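Local atomic coordinates of putative glucoamylase (Bacteroides uniformis, PDB entry 4GL3), a protein that is a putative glucoamylase that probably hydrolyses glycosidic bonds of glucose-containing carbohydrates, though its natural substrate is uncertain. Residues A102-G107 and K111-S116; I235-G240 and T279-A284; Y285-P290 and Y296-W301. One frame throughout, in Å; residues are numbered along the deposited sequence.

Contact 1 (A102-G107 and K111-S116)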
loop_
_atom_site.group_PDB
_atom_site.type_symbol
_atom_site.label_atom_id
_atom_site.label_comp_id
_atom_site.label_asym_id
_atom_site.label_seq_id
_atom_site.Cartn_x
_atom_site.Cartn_y
_atom_site.Cartn_z
ATOM N N ALA A 102 3.026 -12.431 10.433
ATOM C CA ALA A 102 1.701 -12.005 10.852
ATOM C C ALA A 102 1.379 -10.546 10.418
ATOM O O ALA A 102 2.270 -9.792 9.990
ATOM C CB ALA A 102 1.501 -12.215 12.364
ATOM N N HIS A 103 0.087 -10.197 10.429
ATOM C CA HIS A 103 -0.376 -8.832 10.158
ATOM C C HIS A 103 0.252 -7.902 11.219
ATOM O O HIS A 103 0.837 -6.880 10.882
ATOM C CB HIS A 103 -1.892 -8.844 10.160
ATOM C CG HIS A 103 -2.561 -7.543 9.806
ATOM N ND1 HIS A 103 -3.902 -7.493 9.441
ATOM C CD2 HIS A 103 -2.120 -6.260 9.805
ATOM C CE1 HIS A 103 -4.236 -6.227 9.207
ATOM N NE2 HIS A 103 -3.176 -5.460 9.429
ATOM N N TRP A 104 0.096 -8.255 12.490
ATOM C CA TRP A 104 0.634 -7.473 13.603
ATOM C C TRP A 104 1.672 -8.278 14.381
ATOM O O TRP A 104 1.505 -9.473 14.567
ATOM C CB TRP A 104 -0.483 -7.103 14.574
ATOM C CG TRP A 104 -1.410 -6.010 14.118
ATOM C CD1 TRP A 104 -1.273 -5.221 13.046
ATOM C CD2 TRP A 104 -2.599 -5.590 14.782
ATOM N NE1 TRP A 104 -2.305 -4.314 12.983
ATOM C CE2 TRP A 104 -3.137 -4.526 14.039
ATOM C CE3 TRP A 104 -3.260 -6.015 15.941
ATOM C CZ2 TRP A 104 -4.314 -3.861 14.401
ATOM C CZ3 TRP A 104 -4.430 -5.338 16.325
ATOM C CH2 TRP A 104 -4.944 -4.278 15.544
HETATM N N MSE A 105 2.724 -7.606 14.824
HETATM C CA MSE A 105 3.680 -8.144 15.788
HETATM C C MSE A 105 4.107 -7.085 16.791
HETATM O O MSE A 105 3.905 -5.852 16.583
HETATM C CB MSE A 105 4.951 -8.702 15.093
HETATM C CG MSE A 105 5.725 -7.728 14.302
HETATM SE SE MSE A 105 7.474 -8.391 13.694
HETATM C CE MSE A 105 6.851 -9.924 12.713
ATOM N N ASN A 106 4.657 -7.559 17.899
ATOM C CA ASN A 106 5.157 -6.666 18.906
ATOM C C ASN A 106 6.420 -6.012 18.343
ATOM O O ASN A 106 7.347 -6.714 17.956
ATOM C CB ASN A 106 5.402 -7.434 20.181
ATOM C CG ASN A 106 5.881 -6.575 21.310
ATOM O OD1 ASN A 106 6.914 -5.896 21.205
ATOM N ND2 ASN A 106 5.186 -6.644 22.431
ATOM N N GLY A 107 6.443 -4.681 18.288
ATOM C CA GLY A 107 7.563 -3.937 17.689
ATOM C C GLY A 107 8.868 -3.930 18.494
ATOM O O GLY A 107 9.879 -3.493 18.012
ATOM N N LYS A 111 7.155 -10.873 18.601
ATOM C CA LYS A 111 6.161 -11.914 18.756
ATOM C C LYS A 111 4.836 -11.521 18.073
ATOM O O LYS A 111 4.385 -10.372 18.132
ATOM C CB LYS A 111 5.973 -12.247 20.257
ATOM C CG LYS A 111 7.268 -12.645 20.979
ATOM C CD LYS A 111 8.040 -13.804 20.275
ATOM C CE LYS A 111 9.358 -14.178 20.994
ATOM N NZ LYS A 111 10.168 -15.194 20.210
ATOM N N THR A 112 4.209 -12.470 17.398
ATOM C CA THR A 112 2.942 -12.222 16.750
ATOM C C THR A 112 1.913 -11.687 17.724
ATOM O O THR A 112 1.836 -12.152 18.843
ATOM C CB THR A 112 2.418 -13.513 16.105
ATOM O OG1 THR A 112 3.321 -13.858 15.040
ATOM C CG2 THR A 112 0.953 -13.336 15.574
ATOM N N ILE A 113 1.114 -10.721 17.262
ATOM C CA ILE A 113 -0.132 -10.249 17.953
ATOM C C ILE A 113 -1.279 -10.622 17.049
ATOM O O ILE A 113 -1.328 -10.183 15.917
ATOM C CB ILE A 113 -0.161 -8.720 18.165
ATOM C CG1 ILE A 113 1.015 -8.340 19.072
ATOM C CG2 ILE A 113 -1.494 -8.259 18.833
ATOM C CD1 ILE A 113 1.342 -6.840 19.115
ATOM N N PRO A 114 -2.159 -11.505 17.500
ATOM C CA PRO A 114 -3.291 -11.865 16.639
ATOM C C PRO A 114 -4.124 -10.690 16.227
ATOM O O PRO A 114 -4.347 -9.768 17.029
ATOM C CB PRO A 114 -4.127 -12.798 17.523
ATOM C CG PRO A 114 -3.191 -13.315 18.567
ATOM C CD PRO A 114 -2.193 -12.201 18.798
ATOM N N PHE A 115 -4.550 -10.705 14.961
ATOM C CA PHE A 115 -5.427 -9.686 14.431
ATOM C C PHE A 115 -6.904 -10.013 14.782
ATOM O O PHE A 115 -7.692 -9.110 14.989
ATOM C CB PHE A 115 -5.221 -9.533 12.933
ATOM C CG PHE A 115 -5.915 -8.333 12.349
ATOM C CD1 PHE A 115 -5.437 -7.045 12.601
ATOM C CD2 PHE A 115 -7.056 -8.477 11.573
ATOM C CE1 PHE A 115 -6.074 -5.920 12.077
ATOM C CE2 PHE A 115 -7.678 -7.346 11.030
ATOM C CZ PHE A 115 -7.197 -6.074 11.302
ATOM N N SER A 116 -7.249 -11.298 14.842
ATOM C CA SER A 116 -8.529 -11.768 15.341
ATOM C C SER A 116 -8.319 -13.180 15.907
ATOM O O SER A 116 -7.218 -13.730 15.863
ATOM C CB SER A 116 -9.564 -11.768 14.214
ATOM O OG SER A 116 -9.216 -12.744 13.254
HETATM O O HOH W 1 4.694 -12.656 12.853
HETATM O O HOH W 2 -1.667 -10.461 13.230
#
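The ring of Phe115 meets two aromatic partners of 102-107 in two different ways. Its face lies on the imidazole of His103 as an offset stack, centroids of the His103 and Phe115 rings 4.1 Å apart and planes at 20°. Its edge, led by CD1 and CE1, drives into the face of the Trp104 six-membered ring in a T-shaped pair with the planes at 81°. With CG anti to the backbone N (chi1 -170°), Phe115 swings its ring back to these partners. This cluster lies on the solvent side, with Phe115 and its neighbour Pro114 exposed. Packing is tighter beside buried Ala102, whose CB is pressed to 3.4 Å from Thr112 CG2, and Ile113 CD1 lies 3.6 Å from Met105 C. Two backbone bonds tie this hairpin: Asn106 N to Lys111 O (2.8 Å) and Ile113 N to Trp104 O (3.0 Å). Past them the chains part, and waters fill in: one links Ala102 N to Thr112 OG1, which also bonds Tyr97 OH, and another accepts from Trp104 N while donating to Ile113 O. Strand 104-106 is the middle of a three-stranded antiparallel sheet, with 112-113 at one border and 51-53 at the other; Thr51 of the latter touches both Trp104 and Ile113.

Contact 2 (I235-G240 and T279-A284)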
loop_
_atom_site.group_PDB
_atom_site.type_symbol
_atom_site.label_atom_id
_atom_site.label_comp_id
_atom_site.label_asym_id
_atom_site.label_seq_id
_atom_site.Cartn_x
_atom_site.Cartn_y
_atom_site.Cartn_z
ATOM N N ILE A 235 -17.481 6.928 -17.680
ATOM C CA ILE A 235 -16.126 6.328 -17.671
ATOM C C ILE A 235 -16.169 4.792 -17.568
ATOM O O ILE A 235 -16.773 4.230 -16.653
ATOM C CB ILE A 235 -15.280 6.917 -16.516
ATOM C CG1 ILE A 235 -15.240 8.473 -16.611
ATOM C CG2 ILE A 235 -13.866 6.348 -16.524
ATOM C CD1 ILE A 235 -15.023 9.199 -15.291
ATOM N N LYS A 236 -15.473 4.126 -18.482
ATOM C CA LYS A 236 -15.434 2.690 -18.544
ATOM C C LYS A 236 -14.448 2.216 -17.467
ATOM O O LYS A 236 -13.292 2.663 -17.450
ATOM C CB LYS A 236 -14.976 2.263 -19.946
ATOM C CG LYS A 236 -15.397 0.857 -20.371
ATOM C CD LYS A 236 -14.362 0.157 -21.264
ATOM C CE LYS A 236 -13.248 -0.481 -20.433
ATOM N NZ LYS A 236 -12.162 -1.113 -21.238
ATOM N N LEU A 237 -14.897 1.335 -16.563
ATOM C CA LEU A 237 -14.048 0.763 -15.514
ATOM C C LEU A 237 -13.717 -0.705 -15.842
ATOM O O LEU A 237 -14.609 -1.564 -15.748
ATOM C CB LEU A 237 -14.775 0.840 -14.148
ATOM C CG LEU A 237 -14.066 0.310 -12.897
ATOM C CD1 LEU A 237 -12.771 1.073 -12.597
ATOM C CD2 LEU A 237 -15.027 0.348 -11.703
ATOM N N PRO A 238 -12.452 -1.013 -16.234
ATOM C CA PRO A 238 -12.142 -2.399 -16.683
ATOM C C PRO A 238 -12.440 -3.485 -15.657
ATOM O O PRO A 238 -13.042 -4.506 -15.999
ATOM C CB PRO A 238 -10.643 -2.348 -17.010
ATOM C CG PRO A 238 -10.391 -0.897 -17.374
ATOM C CD PRO A 238 -11.332 -0.084 -16.506
ATOM N N LEU A 239 -12.048 -3.235 -14.417
ATOM C CA LEU A 239 -12.097 -4.219 -13.346
ATOM C C LEU A 239 -12.709 -3.661 -12.033
ATOM O O LEU A 239 -12.731 -2.444 -11.778
ATOM C CB LEU A 239 -10.681 -4.737 -13.041
ATOM C CG LEU A 239 -9.796 -5.332 -14.177
ATOM C CD1 LEU A 239 -8.371 -5.593 -13.650
ATOM C CD2 LEU A 239 -10.441 -6.584 -14.771
ATOM N N GLY A 240 -13.160 -4.572 -11.177
ATOM C CA GLY A 240 -13.467 -4.215 -9.797
ATOM C C GLY A 240 -14.959 -4.277 -9.461
ATOM O O GLY A 240 -15.829 -4.464 -10.331
ATOM N N THR A 279 -9.897 6.159 -10.141
ATOM C CA THR A 279 -9.710 7.482 -9.526
ATOM C C THR A 279 -10.757 8.496 -9.970
ATOM O O THR A 279 -11.317 9.231 -9.152
ATOM C CB THR A 279 -8.284 7.985 -9.807
ATOM O OG1 THR A 279 -7.342 7.038 -9.282
ATOM C CG2 THR A 279 -8.037 9.414 -9.246
ATOM N N LEU A 280 -11.052 8.537 -11.259
ATOM C CA LEU A 280 -11.948 9.600 -11.790
ATOM C C LEU A 280 -13.398 9.293 -11.462
ATOM O O LEU A 280 -14.179 10.175 -11.198
ATOM C CB LEU A 280 -11.749 9.789 -13.298
ATOM C CG LEU A 280 -10.404 10.433 -13.676
ATOM C CD1 LEU A 280 -10.348 10.793 -15.153
ATOM C CD2 LEU A 280 -10.169 11.684 -12.837
ATOM N N ILE A 281 -13.750 8.016 -11.444
ATOM C CA ILE A 281 -15.075 7.594 -10.991
ATOM C C ILE A 281 -15.324 7.926 -9.496
ATOM O O ILE A 281 -16.386 8.430 -9.144
ATOM C CB ILE A 281 -15.286 6.101 -11.295
ATOM C CG1 ILE A 281 -15.441 5.905 -12.819
ATOM C CG2 ILE A 281 -16.483 5.545 -10.517
ATOM C CD1 ILE A 281 -15.207 4.443 -13.259
ATOM N N ASN A 282 -14.346 7.645 -8.637
ATOM C CA ASN A 282 -14.425 7.968 -7.198
ATOM C C ASN A 282 -14.630 9.482 -7.010
ATOM O O ASN A 282 -15.541 9.951 -6.296
ATOM C CB ASN A 282 -13.143 7.425 -6.530
ATOM C CG ASN A 282 -13.222 7.368 -5.026
ATOM O OD1 ASN A 282 -13.058 8.398 -4.356
ATOM N ND2 ASN A 282 -13.425 6.147 -4.466
ATOM N N ARG A 283 -13.837 10.258 -7.744
ATOM C CA ARG A 283 -14.014 11.698 -7.770
ATOM C C ARG A 283 -15.374 12.123 -8.301
ATOM O O ARG A 283 -16.011 13.003 -7.722
ATOM C CB ARG A 283 -12.899 12.371 -8.580
ATOM C CG ARG A 283 -13.070 13.865 -8.722
ATOM C CD ARG A 283 -11.945 14.472 -9.555
ATOM N NE ARG A 283 -12.100 15.906 -9.790
ATOM C CZ ARG A 283 -12.765 16.427 -10.819
ATOM N NH1 ARG A 283 -13.354 15.637 -11.700
ATOM N NH2 ARG A 283 -12.839 17.731 -10.980
ATOM N N ALA A 284 -15.817 11.540 -9.420
ATOM C CA ALA A 284 -17.118 11.908 -10.004
ATOM C C ALA A 284 -18.247 11.601 -9.021
ATOM O O ALA A 284 -19.203 12.383 -8.911
ATOM C CB ALA A 284 -17.379 11.226 -11.368
#
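Ile235, on strand 235-239, lays its branched side chain against the side chain of Ile281 on helix 271-288, the two running past each other in opposite directions. Traced outward, Ile235 first brings CB to 3.8 Å from CG1 of Ile281. The CG2 branch, anti to the backbone N, lies beside the methyl end of the same partner, 4.0 Å from Ile281 CD1. The other branch leads through CG1, which is anti to the carbonyl carbon (chi1 -55°), and carries CD1 to Leu280, where the Ile235 CD1 to Leu280 CB distance is 3.9 Å. There the two side chains cross at about a right angle, and the same CD1 still keeps Ile281 CG1 within 4.1 Å. One isoleucine thus bridges two successive helix residues.

The strand belongs to a beta hairpin, 227-232 with 235-239, which lies against the helix in a mainly helical protein whose family is placed in the six-hairpin clan. Strand and helix segments approach to 9.3 Å between axes, with their N-to-C directions 128° apart, and no hydrogen bond joins them: apolar carbon makes the contact. Leu237, two residues on and also directed at the helix, offers its CB to Ile281 CD1 at 3.7 Å. The same methyl comes equally near Ile235 O, so the tip of Ile281 touches the backbone of one strand residue and the side chain of another. Tyr232 of the partner strand 227-232 touches both Leu237 and Ile281, while Ala277, one helical turn before Ile281, adds to the surface met by Ile235. Past Leu237, the hairpin is tied to the helix by a polar link, Leu239 N donating to the side-chain OE1 of Gln274.

Contact 3 (Y285-P290 and Y296-W301)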
loop_
_atom_site.group_PDB
_atom_site.type_symbol
_atom_site.label_atom_id
_atom_site.label_comp_id
_atom_site.label_asym_id
_atom_site.label_seq_id
_atom_site.Cartn_x
_atom_site.Cartn_y
_atom_site.Cartn_z
ATOM N N TYR A 285 -18.141 10.477 -8.301
ATOM C CA TYR A 285 -19.137 10.155 -7.287
ATOM C C TYR A 285 -19.216 11.306 -6.264
ATOM O O TYR A 285 -20.317 11.765 -5.902
ATOM C CB TYR A 285 -18.885 8.814 -6.583
ATOM C CG TYR A 285 -19.820 8.609 -5.413
ATOM C CD1 TYR A 285 -21.073 8.068 -5.592
ATOM C CD2 TYR A 285 -19.481 9.053 -4.158
ATOM C CE1 TYR A 285 -21.948 7.897 -4.531
ATOM C CE2 TYR A 285 -20.347 8.925 -3.097
ATOM C CZ TYR A 285 -21.576 8.338 -3.284
ATOM O OH TYR A 285 -22.440 8.230 -2.229
ATOM N N CYS A 286 -18.060 11.790 -5.835
ATOM C CA CYS A 286 -18.030 12.817 -4.809
ATOM C C CYS A 286 -18.610 14.111 -5.302
ATOM O O CYS A 286 -19.323 14.818 -4.550
ATOM C CB CYS A 286 -16.604 12.976 -4.275
ATOM S SG CYS A 286 -16.021 11.515 -3.328
ATOM N N ILE A 287 -18.352 14.423 -6.570
ATOM C CA ILE A 287 -18.912 15.630 -7.166
ATOM C C ILE A 287 -20.418 15.472 -7.321
ATOM O O ILE A 287 -21.158 16.394 -7.027
ATOM C CB ILE A 287 -18.248 15.988 -8.523
ATOM C CG1 ILE A 287 -16.766 16.335 -8.298
ATOM C CG2 ILE A 287 -18.996 17.123 -9.225
ATOM C CD1 ILE A 287 -15.963 16.440 -9.578
ATOM N N ASP A 288 -20.879 14.305 -7.769
ATOM C CA ASP A 288 -22.323 14.034 -7.820
ATOM C C ASP A 288 -22.968 14.203 -6.429
ATOM O O ASP A 288 -24.027 14.788 -6.317
ATOM C CB ASP A 288 -22.602 12.618 -8.339
ATOM C CG ASP A 288 -24.075 12.392 -8.632
ATOM O OD1 ASP A 288 -24.689 13.259 -9.266
ATOM O OD2 ASP A 288 -24.619 11.359 -8.220
ATOM N N ASN A 289 -22.302 13.697 -5.382
ATOM C CA ASN A 289 -22.760 13.823 -3.988
ATOM C C ASN A 289 -24.223 13.420 -3.823
ATOM O O ASN A 289 -25.042 14.203 -3.350
ATOM C CB ASN A 289 -22.550 15.256 -3.487
ATOM C CG ASN A 289 -22.708 15.389 -1.974
ATOM O OD1 ASN A 289 -22.652 14.417 -1.226
ATOM N ND2 ASN A 289 -22.884 16.607 -1.527
ATOM N N PRO A 290 -24.567 12.199 -4.232
ATOM C CA PRO A 290 -25.995 11.856 -4.219
ATOM C C PRO A 290 -26.618 11.850 -2.822
ATOM O O PRO A 290 -27.805 12.076 -2.718
ATOM C CB PRO A 290 -26.045 10.461 -4.839
ATOM C CG PRO A 290 -24.662 9.909 -4.717
ATOM C CD PRO A 290 -23.711 11.082 -4.661
ATOM N N TYR A 296 -18.640 17.902 -0.101
ATOM C CA TYR A 296 -18.192 16.976 -1.147
ATOM C C TYR A 296 -18.123 17.726 -2.474
ATOM O O TYR A 296 -19.059 18.443 -2.827
ATOM C CB TYR A 296 -19.185 15.823 -1.317
ATOM C CG TYR A 296 -19.037 14.645 -0.387
ATOM C CD1 TYR A 296 -18.565 14.780 0.907
ATOM C CD2 TYR A 296 -19.465 13.404 -0.789
ATOM C CE1 TYR A 296 -18.448 13.655 1.748
ATOM C CE2 TYR A 296 -19.375 12.287 0.039
ATOM C CZ TYR A 296 -18.870 12.416 1.310
ATOM O OH TYR A 296 -18.808 11.292 2.107
ATOM N N GLY A 297 -17.043 17.564 -3.229
ATOM C CA GLY A 297 -16.858 18.406 -4.440
ATOM C C GLY A 297 -15.499 18.250 -5.093
ATOM O O GLY A 297 -14.727 17.360 -4.745
ATOM N N GLU A 298 -15.210 19.137 -6.030
ATOM C CA GLU A 298 -13.951 19.122 -6.774
ATOM C C GLU A 298 -12.748 19.312 -5.870
ATOM O O GLU A 298 -11.683 18.790 -6.156
ATOM C CB GLU A 298 -13.956 20.234 -7.831
ATOM C CG GLU A 298 -15.009 19.972 -8.895
ATOM C CD GLU A 298 -15.089 21.063 -9.930
ATOM O OE1 GLU A 298 -14.147 21.884 -9.988
ATOM O OE2 GLU A 298 -16.093 21.084 -10.681
ATOM N N LYS A 299 -12.928 20.071 -4.798
ATOM C CA LYS A 299 -11.844 20.374 -3.870
ATOM C C LYS A 299 -11.772 19.332 -2.785
ATOM O O LYS A 299 -10.783 19.229 -2.100
ATOM C CB LYS A 299 -12.080 21.752 -3.250
ATOM C CG LYS A 299 -12.015 22.853 -4.291
ATOM C CD LYS A 299 -11.548 24.175 -3.716
ATOM C CE LYS A 299 -11.252 25.176 -4.829
ATOM N NZ LYS A 299 -10.386 24.546 -5.881
ATOM N N CYS A 300 -12.826 18.544 -2.646
ATOM C CA CYS A 300 -12.991 17.700 -1.496
ATOM C C CYS A 300 -13.618 16.371 -1.928
ATOM O O CYS A 300 -14.841 16.217 -1.944
ATOM C CB CYS A 300 -13.854 18.448 -0.494
ATOM S SG CYS A 300 -13.916 17.659 1.096
ATOM N N TRP A 301 -12.741 15.451 -2.331
ATOM C CA TRP A 301 -13.119 14.131 -2.837
ATOM C C TRP A 301 -12.127 13.101 -2.364
ATOM O O TRP A 301 -11.013 13.445 -1.949
ATOM C CB TRP A 301 -13.160 14.109 -4.368
ATOM C CG TRP A 301 -11.852 14.386 -5.070
ATOM C CD1 TRP A 301 -11.326 15.611 -5.358
ATOM C CD2 TRP A 301 -10.916 13.419 -5.603
ATOM N NE1 TRP A 301 -10.124 15.471 -6.026
ATOM C CE2 TRP A 301 -9.848 14.142 -6.182
ATOM C CE3 TRP A 301 -10.868 12.025 -5.626
ATOM C CZ2 TRP A 301 -8.774 13.520 -6.793
ATOM C CZ3 TRP A 301 -9.796 11.413 -6.213
ATOM C CH2 TRP A 301 -8.761 12.156 -6.791
HETATM O O HOH W 3 -20.509 18.333 -5.007
#
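Asn289 and Tyr296 cross at about a right angle, their amide and ring planes 31° apart. The amide reaches the start of the phenol side chain: Asn289 CG is 3.6 Å from Tyr296 CB, and OD1 lies 3.4 Å from Tyr296 CD2, approaching the ring obliquely. Asn289 can reach it because its CG stands anti to the backbone N (chi1 -167°), at the positive-phi residue that follows the helix. Its ND2 bonds Tyr293 O in the intervening loop. Replacing Asn289 by alanine is likely to leave Tyr293 O without this donor and to open a gap beside Tyr296 CB. Cys286, one turn earlier, addresses the same tyrosine twice: its carbonyl O lies near the ring plane, at the edge, and SG makes an oblique sulfur-aromatic contact 5.2 Å from the Tyr296 ring centroid. Cys286 CB also packs on Trp301 CB at 3.6 Å, while the indole, turned between backbone N and carbonyl carbon, heads away toward helix 337-349. Along the outer side the side chains of Ile287 and Glu298 cross at a slant, Ile287 CD1 3.7 Å from Glu298 CG. No direct hydrogen bond crosses between the segments. One water donates to both Ile287 O (2.9 Å) and Tyr296 O (2.6 Å), linking the last turn of helix 271-288 to the returning loop. The loop is therefore held to the helix end mainly by van der Waals and sulfur-aromatic contact plus one bridging water, while the Asn289 amide and the Tyr296 hydroxyl, bound by Asp320, find partners beyond the two segments.

In the fold
Contacts 2 and 3 are neighbours, centres 14 Å apart, and both draw on helix 271-288: the hairpin strand meets it at 280-281, and the loop 296-301 folds back on its end. They also touch directly, Arg283 CB packing 3.6 Å from Trp301 CE3 and Thr279 CG2 3.8 Å from Trp301 CH2. Contact 1 stands apart, across the chain's centre from contact 2, with about 21 Å between their nearest atoms and about 23 Å between those of contacts 1 and 3. Beside it are bound small molecules: a glycerol about 3 Å and a Tris about 4 Å from the His103 side chain, probably crystallisation components that may mark a pocket.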